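Local coordinates for protein fructose-bisphosphate aldolase class I (Thermoproteus tenax, PDB 1W8S) that belongs to the DeoC/LacD family of class I aldolases and is built on a TIM-barrel fold, here assembled with other copies of itself, at residues T5-F8 with L9-A13; F187-A190 with V191-G195; T209-D212 with F213-V217. The protein carries 2 engineered substitutions. All blocks are in the same frame, centred on the assembly; numbering follows the deposited sequence.

Contact 1. Residues T5-F8 with L9-A13; sequences TEKF and LRIFA
Phe8 and Phe12, one helical turn apart, form the aromatic pair of this segment and illustrate how two rings at i and i+4 can touch without a full stack. Their planes are 26° apart, but the rings are displaced so far that little of one lies above the other, with centroids 4.8 Å apart. Phe12 CD2 sits over the CD1-CE1 side of the Phe8 ring, 3.5 Å from both Phe8 CD1 and Phe8 CE1. Phe12 offers its CB in a CH-pi contact, 4.0 Å from the Phe8 ring centroid. The first torsions explain this: Phe8 CG lies anti to the backbone N (chi1 -174°), whereas Phe12 CG swings beside its own N (chi1 -65°), back toward the preceding turn. In the backbone, Phe12 N donates to Phe8 O over 2.8 Å.

On another side, Arg10 bends at its third torsion and lays one guanidinium face over Lys7 CA, with NH1 3.7 Å from Lys7 CB. Lys7 runs extended beside Ile11, CG to CD1 3.8 Å, and its ammonium bonds to Asp138 O. Thr5 and Leu9 lie alongside each other, while Thr5 OG1 is satisfied by Asp174 O.

Pro74, Pro198 and Leu226, in loops leading into barrel strands, receive Phe12, Thr5 and Leu9. This is a short N-terminal helix, 4-12, packed on the end of a TIM barrel where those strands start, ahead of strand 18-22.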
loop_
_atom_site.group_PDB
_atom_site.type_symbol
_atom_site.label_atom_id
_atom_site.label_comp_id
_atom_site.label_asym_id
_atom_site.label_seq_id
_atom_site.Cartn_x
_atom_site.Cartn_y
_atom_site.Cartn_z
ATOM N N THR E 5 27.524 -16.503 3.455
ATOM C CA THR E 5 27.736 -17.605 2.537
ATOM C C THR E 5 28.619 -18.653 3.221
ATOM O O THR E 5 28.296 -19.837 3.242
ATOM C CB THR E 5 28.397 -17.105 1.271
ATOM O OG1 THR E 5 27.498 -16.258 0.558
ATOM C CG2 THR E 5 28.720 -18.271 0.320
ATOM N N GLU E 6 29.694 -18.204 3.861
ATOM C CA GLU E 6 30.570 -19.140 4.573
ATOM C C GLU E 6 29.825 -19.859 5.698
ATOM O O GLU E 6 30.049 -21.029 5.899
ATOM C CB GLU E 6 31.841 -18.444 5.092
ATOM C CG GLU E 6 32.758 -17.957 3.971
ATOM C CD GLU E 6 33.993 -17.218 4.484
ATOM O OE1 GLU E 6 33.985 -16.713 5.641
ATOM O OE2 GLU E 6 34.986 -17.149 3.723
ATOM N N LYS E 7 28.921 -19.175 6.393
ATOM C CA LYS E 7 28.114 -19.808 7.432
ATOM C C LYS E 7 27.155 -20.839 6.835
ATOM O O LYS E 7 26.986 -21.936 7.386
ATOM C CB LYS E 7 27.313 -18.754 8.194
ATOM C CG LYS E 7 26.502 -19.284 9.344
ATOM C CD LYS E 7 25.983 -18.157 10.223
ATOM C CE LYS E 7 25.625 -18.650 11.595
ATOM N NZ LYS E 7 24.536 -17.824 12.226
ATOM N N PHE E 8 26.523 -20.468 5.715
ATOM C CA PHE E 8 25.668 -21.375 4.970
ATOM C C PHE E 8 26.409 -22.671 4.587
ATOM O O PHE E 8 25.919 -23.762 4.836
ATOM C CB PHE E 8 25.119 -20.721 3.725
ATOM C CG PHE E 8 24.132 -21.583 3.009
ATOM C CD1 PHE E 8 22.807 -21.648 3.433
ATOM C CD2 PHE E 8 24.558 -22.414 1.973
ATOM C CE1 PHE E 8 21.907 -22.507 2.796
ATOM C CE2 PHE E 8 23.667 -23.273 1.342
ATOM C CZ PHE E 8 22.350 -23.319 1.747
ATOM N N LEU E 9 27.589 -22.538 4.001
ATOM C CA LEU E 9 28.378 -23.699 3.582
ATOM C C LEU E 9 28.792 -24.561 4.755
ATOM O O LEU E 9 28.831 -25.782 4.642
ATOM C CB LEU E 9 29.596 -23.223 2.805
ATOM C CG LEU E 9 29.235 -22.503 1.488
ATOM C CD1 LEU E 9 30.451 -21.843 0.861
ATOM C CD2 LEU E 9 28.629 -23.477 0.512
ATOM N N ARG E 10 29.103 -23.943 5.895
ATOM C CA ARG E 10 29.525 -24.701 7.072
ATOM C C ARG E 10 28.390 -25.567 7.580
ATOM O O ARG E 10 28.609 -26.706 7.987
ATOM C CB ARG E 10 29.976 -23.786 8.212
ATOM C CG ARG E 10 31.357 -23.191 8.035
ATOM C CD ARG E 10 31.882 -22.475 9.286
ATOM N NE ARG E 10 31.622 -21.027 9.225
ATOM C CZ ARG E 10 30.797 -20.361 10.021
ATOM N NH1 ARG E 10 30.651 -19.050 9.860
ATOM N NH2 ARG E 10 30.113 -20.989 10.981
ATOM N N ILE E 11 27.180 -25.017 7.568
ATOM C CA ILE E 11 26.026 -25.693 8.156
ATOM C C ILE E 11 25.420 -26.687 7.181
ATOM O O ILE E 11 25.122 -27.841 7.551
ATOM C CB ILE E 11 24.961 -24.657 8.578
ATOM C CG1 ILE E 11 25.513 -23.785 9.723
ATOM C CG2 ILE E 11 23.635 -25.367 9.028
ATOM C CD1 ILE E 11 24.627 -22.560 10.041
ATOM N N PHE E 12 25.245 -26.235 5.944
ATOM C CA PHE E 12 24.505 -26.976 4.921
ATOM C C PHE E 12 25.377 -27.681 3.880
ATOM O O PHE E 12 24.858 -28.400 3.031
ATOM C CB PHE E 12 23.509 -26.047 4.229
ATOM C CG PHE E 12 22.414 -25.548 5.142
ATOM C CD1 PHE E 12 21.340 -26.346 5.447
ATOM C CD2 PHE E 12 22.489 -24.285 5.721
ATOM C CE1 PHE E 12 20.333 -25.873 6.293
ATOM C CE2 PHE E 12 21.490 -23.813 6.565
ATOM C CZ PHE E 12 20.420 -24.608 6.853
ATOM N N ALA E 13 26.685 -27.465 3.912
ATOM C CA ALA E 13 27.565 -28.139 2.952
ATOM C C ALA E 13 28.899 -28.522 3.560
ATOM O O ALA E 13 29.963 -28.256 3.005
ATOM C CB ALA E 13 27.768 -27.275 1.711
#

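Contact 2. Residues F187-A190 with V191-G195; sequences FSWA and VKVAG
Trp189 and Val193 owe their meeting to two different first torsions. Trp189 CG stands anti to the backbone N (chi1 175°), and Val193 CG1 turns anti to its own carbonyl carbon (chi1 -59°), so that this one methyl reaches back over the indole. There it sits above the middle of the six-membered ring, 3.7 Å from the centroid and 15° off the normal, a CH-pi contact made squarely over a face. The other methyl, CG2, lies between the backbone N and the carbonyl carbon and presses on Ala190 O at 3.2 Å. Lys192 approaches the indole differently: its chain is fully extended, and only CD comes close, 3.9 Å from Trp189 CZ3, at a slant. Both aliphatic groups come from the same side of the indole, the valine over the six-membered ring and the lysine obliquely beside it.

Phe187 meets Val191 more lightly, CE2 to CG2 4.1 Å, its ring standing edge-to-face with Tyr180. The i to i+4 helical bonds include Val193 N to Trp189 O, 3.0 Å, which joins the same two residues as the CH-pi contact. At Gly195 the backbone first departs from helical angles, with a positive phi that favours glycine.

Outside the segment, Trp189 and Val193 also pack on Met35 and Pro31 of a neighbouring subunit, while Ala190 and Phe187 face Ile178 of the barrel. Helix 184-193 joins the parallel strands 175-179 and 199-202 in a beta-alpha-beta unit, as in TIM barrels generally.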
loop_
_atom_site.group_PDB
_atom_site.type_symbol
_atom_site.label_atom_id
_atom_site.label_comp_id
_atom_site.label_asym_id
_atom_site.label_seq_id
_atom_site.Cartn_x
_atom_site.Cartn_y
_atom_site.Cartn_z
ATOM N N PHE E 187 23.871 -24.637 -17.911
ATOM C CA PHE E 187 23.769 -24.452 -16.468
ATOM C C PHE E 187 25.077 -23.932 -15.847
ATOM O O PHE E 187 25.048 -23.189 -14.876
ATOM C CB PHE E 187 23.348 -25.734 -15.784
ATOM C CG PHE E 187 22.764 -25.506 -14.419
ATOM C CD1 PHE E 187 21.590 -24.751 -14.274
ATOM C CD2 PHE E 187 23.368 -26.010 -13.294
ATOM C CE1 PHE E 187 21.021 -24.555 -13.022
ATOM C CE2 PHE E 187 22.808 -25.800 -12.048
ATOM C CZ PHE E 187 21.631 -25.070 -11.919
ATOM N N SER E 188 26.232 -24.305 -16.409
ATOM C CA SER E 188 27.516 -23.771 -15.911
ATOM C C SER E 188 27.628 -22.248 -16.117
ATOM O O SER E 188 28.327 -21.590 -15.361
ATOM C CB SER E 188 28.700 -24.477 -16.583
ATOM O OG SER E 188 28.685 -24.173 -17.944
ATOM N N TRP E 189 26.975 -21.694 -17.146
ATOM C CA TRP E 189 26.931 -20.236 -17.338
ATOM C C TRP E 189 26.124 -19.570 -16.189
ATOM O O TRP E 189 26.496 -18.521 -15.673
ATOM C CB TRP E 189 26.316 -19.866 -18.700
ATOM C CG TRP E 189 26.127 -18.367 -18.941
ATOM C CD1 TRP E 189 24.949 -17.712 -19.207
ATOM C CD2 TRP E 189 27.147 -17.367 -18.968
ATOM N NE1 TRP E 189 25.176 -16.362 -19.353
ATOM C CE2 TRP E 189 26.520 -16.125 -19.226
ATOM C CE3 TRP E 189 28.537 -17.390 -18.802
ATOM C CZ2 TRP E 189 27.232 -14.930 -19.316
ATOM C CZ3 TRP E 189 29.244 -16.194 -18.896
ATOM C CH2 TRP E 189 28.591 -14.986 -19.149
ATOM N N ALA E 190 25.010 -20.176 -15.808
ATOM C CA ALA E 190 24.247 -19.708 -14.651
ATOM C C ALA E 190 25.060 -19.713 -13.368
ATOM O O ALA E 190 25.072 -18.744 -12.606
ATOM C CB ALA E 190 22.997 -20.567 -14.484
ATOM N N VAL E 191 25.750 -20.823 -13.121
ATOM C CA VAL E 191 26.644 -20.957 -11.987
ATOM C C VAL E 191 27.745 -19.915 -12.049
ATOM O O VAL E 191 28.114 -19.347 -11.019
ATOM C CB VAL E 191 27.238 -22.389 -11.954
ATOM C CG1 VAL E 191 28.349 -22.533 -10.892
ATOM C CG2 VAL E 191 26.121 -23.412 -11.727
ATOM N N LYS E 192 28.293 -19.673 -13.246
ATOM C CA LYS E 192 29.365 -18.696 -13.369
ATOM C C LYS E 192 28.897 -17.300 -12.988
ATOM O O LYS E 192 29.569 -16.600 -12.224
ATOM C CB LYS E 192 29.974 -18.673 -14.769
ATOM C CG LYS E 192 31.113 -17.631 -14.914
ATOM C CD LYS E 192 31.721 -17.626 -16.314
ATOM C CE LYS E 192 32.801 -16.522 -16.469
ATOM N NZ LYS E 192 33.793 -16.932 -17.501
ATOM N N VAL E 193 27.727 -16.896 -13.472
ATOM C CA VAL E 193 27.282 -15.529 -13.261
ATOM C C VAL E 193 26.814 -15.296 -11.817
ATOM O O VAL E 193 26.699 -14.150 -11.386
ATOM C CB VAL E 193 26.159 -15.101 -14.264
ATOM C CG1 VAL E 193 26.641 -15.210 -15.683
ATOM C CG2 VAL E 193 24.897 -15.909 -14.039
ATOM N N ALA E 194 26.522 -16.386 -11.100
ATOM C CA ALA E 194 26.188 -16.349 -9.687
ATOM C C ALA E 194 27.442 -16.052 -8.837
ATOM O O ALA E 194 27.336 -15.746 -7.656
ATOM C CB ALA E 194 25.597 -17.668 -9.284
ATOM N N GLY E 195 28.632 -16.187 -9.435
ATOM C CA GLY E 195 29.884 -15.819 -8.787
ATOM C C GLY E 195 30.138 -16.584 -7.503
ATOM O O GLY E 195 30.045 -17.821 -7.471
#

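Contact 3. Residues T209-D212 with F213-V217; sequences TEED and FLKQV
Glu210 O receives the amide of Leu214 in a short, nearly straight bond: N to O is 3.0 Å, with 164° at the hydrogen. Lys215 N reaches Glu211 O over the same 3.0 Å, and Gln216 N follows on Asp212 O, so three successive amides are paired in the i to i+4 pattern. Just before helix 210-222, Thr209 sits at the N-cap. Its OG1 accepts from Asp212 N at 3.1 Å, and a weak return bond runs from Thr209 N to Asp212 OD2, 3.4 Å. Asp212 can answer because its CG lies beside its own backbone N (chi1 -72°), which turns the carboxylate back toward the helix start. These reciprocal bonds make a capping box.

Side chains across the segments meet mainly through carbon and carbonyl oxygen. Lys215 CG lies 3.3 Å from Glu211 O before the chain bends away, and Gln216 CG rests 3.5 Å from Asp212 O. Glu211 curls toward the same side, yet its OE2 and Lys215 NZ stay 6.5 Å apart; any attraction between them is probably weak.

Phe213 and Val217 turn inward: Val217 CG2 lies over one face of the Phe213 ring, offset toward the rim, while Phe213 packs on Met201 and Val230 of the barrel strands and lies about 6 Å, by its side chain, from the bound 1,6-di-O-phosphono-beta-D-fructofuranose. Leu214 turns instead to Phe243 and Leu247 of helix 240-253. The chemistry implies a helix start fixed by its own polar side chains: the capping box gives Asp212 N, which has no i-4 helical carbonyl, a side-chain acceptor besides its weak bond to Thr209 O.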
loop_
_atom_site.group_PDB
_atom_site.type_symbol
_atom_site.label_atom_id
_atom_site.label_comp_id
_atom_site.label_asym_id
_atom_site.label_seq_id
_atom_site.Cartn_x
_atom_site.Cartn_y
_atom_site.Cartn_z
ATOM N N THR E 209 11.892 -41.802 -14.768
ATOM C CA THR E 209 12.705 -42.823 -14.115
ATOM C C THR E 209 13.653 -42.172 -13.126
ATOM O O THR E 209 14.006 -41.002 -13.256
ATOM C CB THR E 209 13.547 -43.603 -15.130
ATOM O OG1 THR E 209 14.486 -42.713 -15.745
ATOM C CG2 THR E 209 12.687 -44.143 -16.278
ATOM N N GLU E 210 14.107 -42.969 -12.167
ATOM C CA GLU E 210 15.110 -42.509 -11.219
ATOM C C GLU E 210 16.376 -42.129 -11.961
ATOM O O GLU E 210 17.043 -41.174 -11.590
ATOM C CB GLU E 210 15.377 -43.583 -10.153
ATOM C CG GLU E 210 14.186 -43.686 -9.210
ATOM C CD GLU E 210 14.353 -44.684 -8.094
ATOM O OE1 GLU E 210 15.315 -45.484 -8.112
ATOM O OE2 GLU E 210 13.489 -44.655 -7.193
ATOM N N GLU E 211 16.683 -42.857 -13.034
ATOM C CA GLU E 211 17.896 -42.586 -13.787
ATOM C C GLU E 211 17.867 -41.210 -14.452
ATOM O O GLU E 211 18.897 -40.574 -14.554
ATOM C CB GLU E 211 18.163 -43.689 -14.830
ATOM C CG GLU E 211 19.599 -43.722 -15.337
ATOM C CD GLU E 211 20.601 -44.031 -14.230
ATOM O OE1 GLU E 211 20.415 -45.055 -13.514
ATOM O OE2 GLU E 211 21.569 -43.255 -14.078
ATOM N N ASP E 212 16.696 -40.751 -14.891
ATOM C CA ASP E 212 16.569 -39.452 -15.532
ATOM C C ASP E 212 16.976 -38.399 -14.503
ATOM O O ASP E 212 17.701 -37.479 -14.828
ATOM C CB ASP E 212 15.136 -39.136 -15.970
ATOM C CG ASP E 212 14.660 -39.946 -17.154
ATOM O OD1 ASP E 212 15.482 -40.448 -17.964
ATOM O OD2 ASP E 212 13.441 -40.145 -17.347
ATOM N N PHE E 213 16.484 -38.528 -13.269
ATOM C CA PHE E 213 16.848 -37.577 -12.216
ATOM C C PHE E 213 18.329 -37.588 -11.836
ATOM O O PHE E 213 18.936 -36.538 -11.651
ATOM C CB PHE E 213 16.018 -37.767 -10.951
ATOM C CG PHE E 213 16.147 -36.617 -10.017
ATOM C CD1 PHE E 213 15.738 -35.352 -10.413
ATOM C CD2 PHE E 213 16.735 -36.767 -8.764
ATOM C CE1 PHE E 213 15.889 -34.243 -9.556
ATOM C CE2 PHE E 213 16.878 -35.644 -7.902
ATOM C CZ PHE E 213 16.476 -34.416 -8.304
ATOM N N LEU E 214 18.909 -38.771 -11.698
ATOM C CA LEU E 214 20.322 -38.879 -11.350
ATOM C C LEU E 214 21.197 -38.232 -12.432
ATOM O O LEU E 214 22.222 -37.644 -12.129
ATOM C CB LEU E 214 20.722 -40.357 -11.151
ATOM C CG LEU E 214 20.255 -41.018 -9.852
ATOM C CD1 LEU E 214 20.480 -42.530 -9.893
ATOM C CD2 LEU E 214 20.950 -40.404 -8.634
ATOM N N LYS E 215 20.776 -38.357 -13.690
ATOM C CA LYS E 215 21.496 -37.785 -14.827
ATOM C C LYS E 215 21.422 -36.259 -14.827
ATOM O O LYS E 215 22.381 -35.592 -15.200
ATOM C CB LYS E 215 20.943 -38.347 -16.154
ATOM C CG LYS E 215 21.400 -39.771 -16.468
ATOM C CD LYS E 215 21.449 -40.067 -17.977
ATOM C CE LYS E 215 22.856 -39.768 -18.555
ATOM N NZ LYS E 215 23.388 -38.428 -18.060
ATOM N N GLN E 216 20.285 -35.699 -14.421
ATOM C CA GLN E 216 20.177 -34.261 -14.249
ATOM C C GLN E 216 21.089 -33.784 -13.114
ATOM O O GLN E 216 21.793 -32.798 -13.266
ATOM C CB GLN E 216 18.738 -33.832 -13.939
ATOM C CG GLN E 216 17.782 -34.007 -15.103
ATOM C CD GLN E 216 16.317 -33.774 -14.728
ATOM O OE1 GLN E 216 15.950 -33.806 -13.552
ATOM N NE2 GLN E 216 15.483 -33.546 -15.731
ATOM N N VAL E 217 21.044 -34.473 -11.976
ATOM C CA VAL E 217 21.891 -34.136 -10.842
ATOM C C VAL E 217 23.381 -34.216 -11.236
ATOM O O VAL E 217 24.178 -33.366 -10.853
ATOM C CB VAL E 217 21.596 -35.043 -9.630
ATOM C CG1 VAL E 217 22.604 -34.769 -8.493
ATOM C CG2 VAL E 217 20.192 -34.805 -9.129
#

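All three contacts are intrahelical, yet they belong to different elements of the barrel. Contact 1 lies on the N-terminal helix 4-12, ahead of strand 18-22; contacts 2 and 3 lie on helices 184-193 and 210-222, which come before and after strand 199-202 in consecutive beta-alpha-beta units. The first two are partly buried and rely on aromatic rings, paired with another ring in contact 1 and with a methyl group in contact 2; both also reach a neighbouring subunit. Contact 3 lies at the surface, touches no other chain of the assembly, and is distinguished by a polar capping box at the helix start, with apolar packing on its inner side. Their centres are about 19 to 26 Å apart, and none touches another.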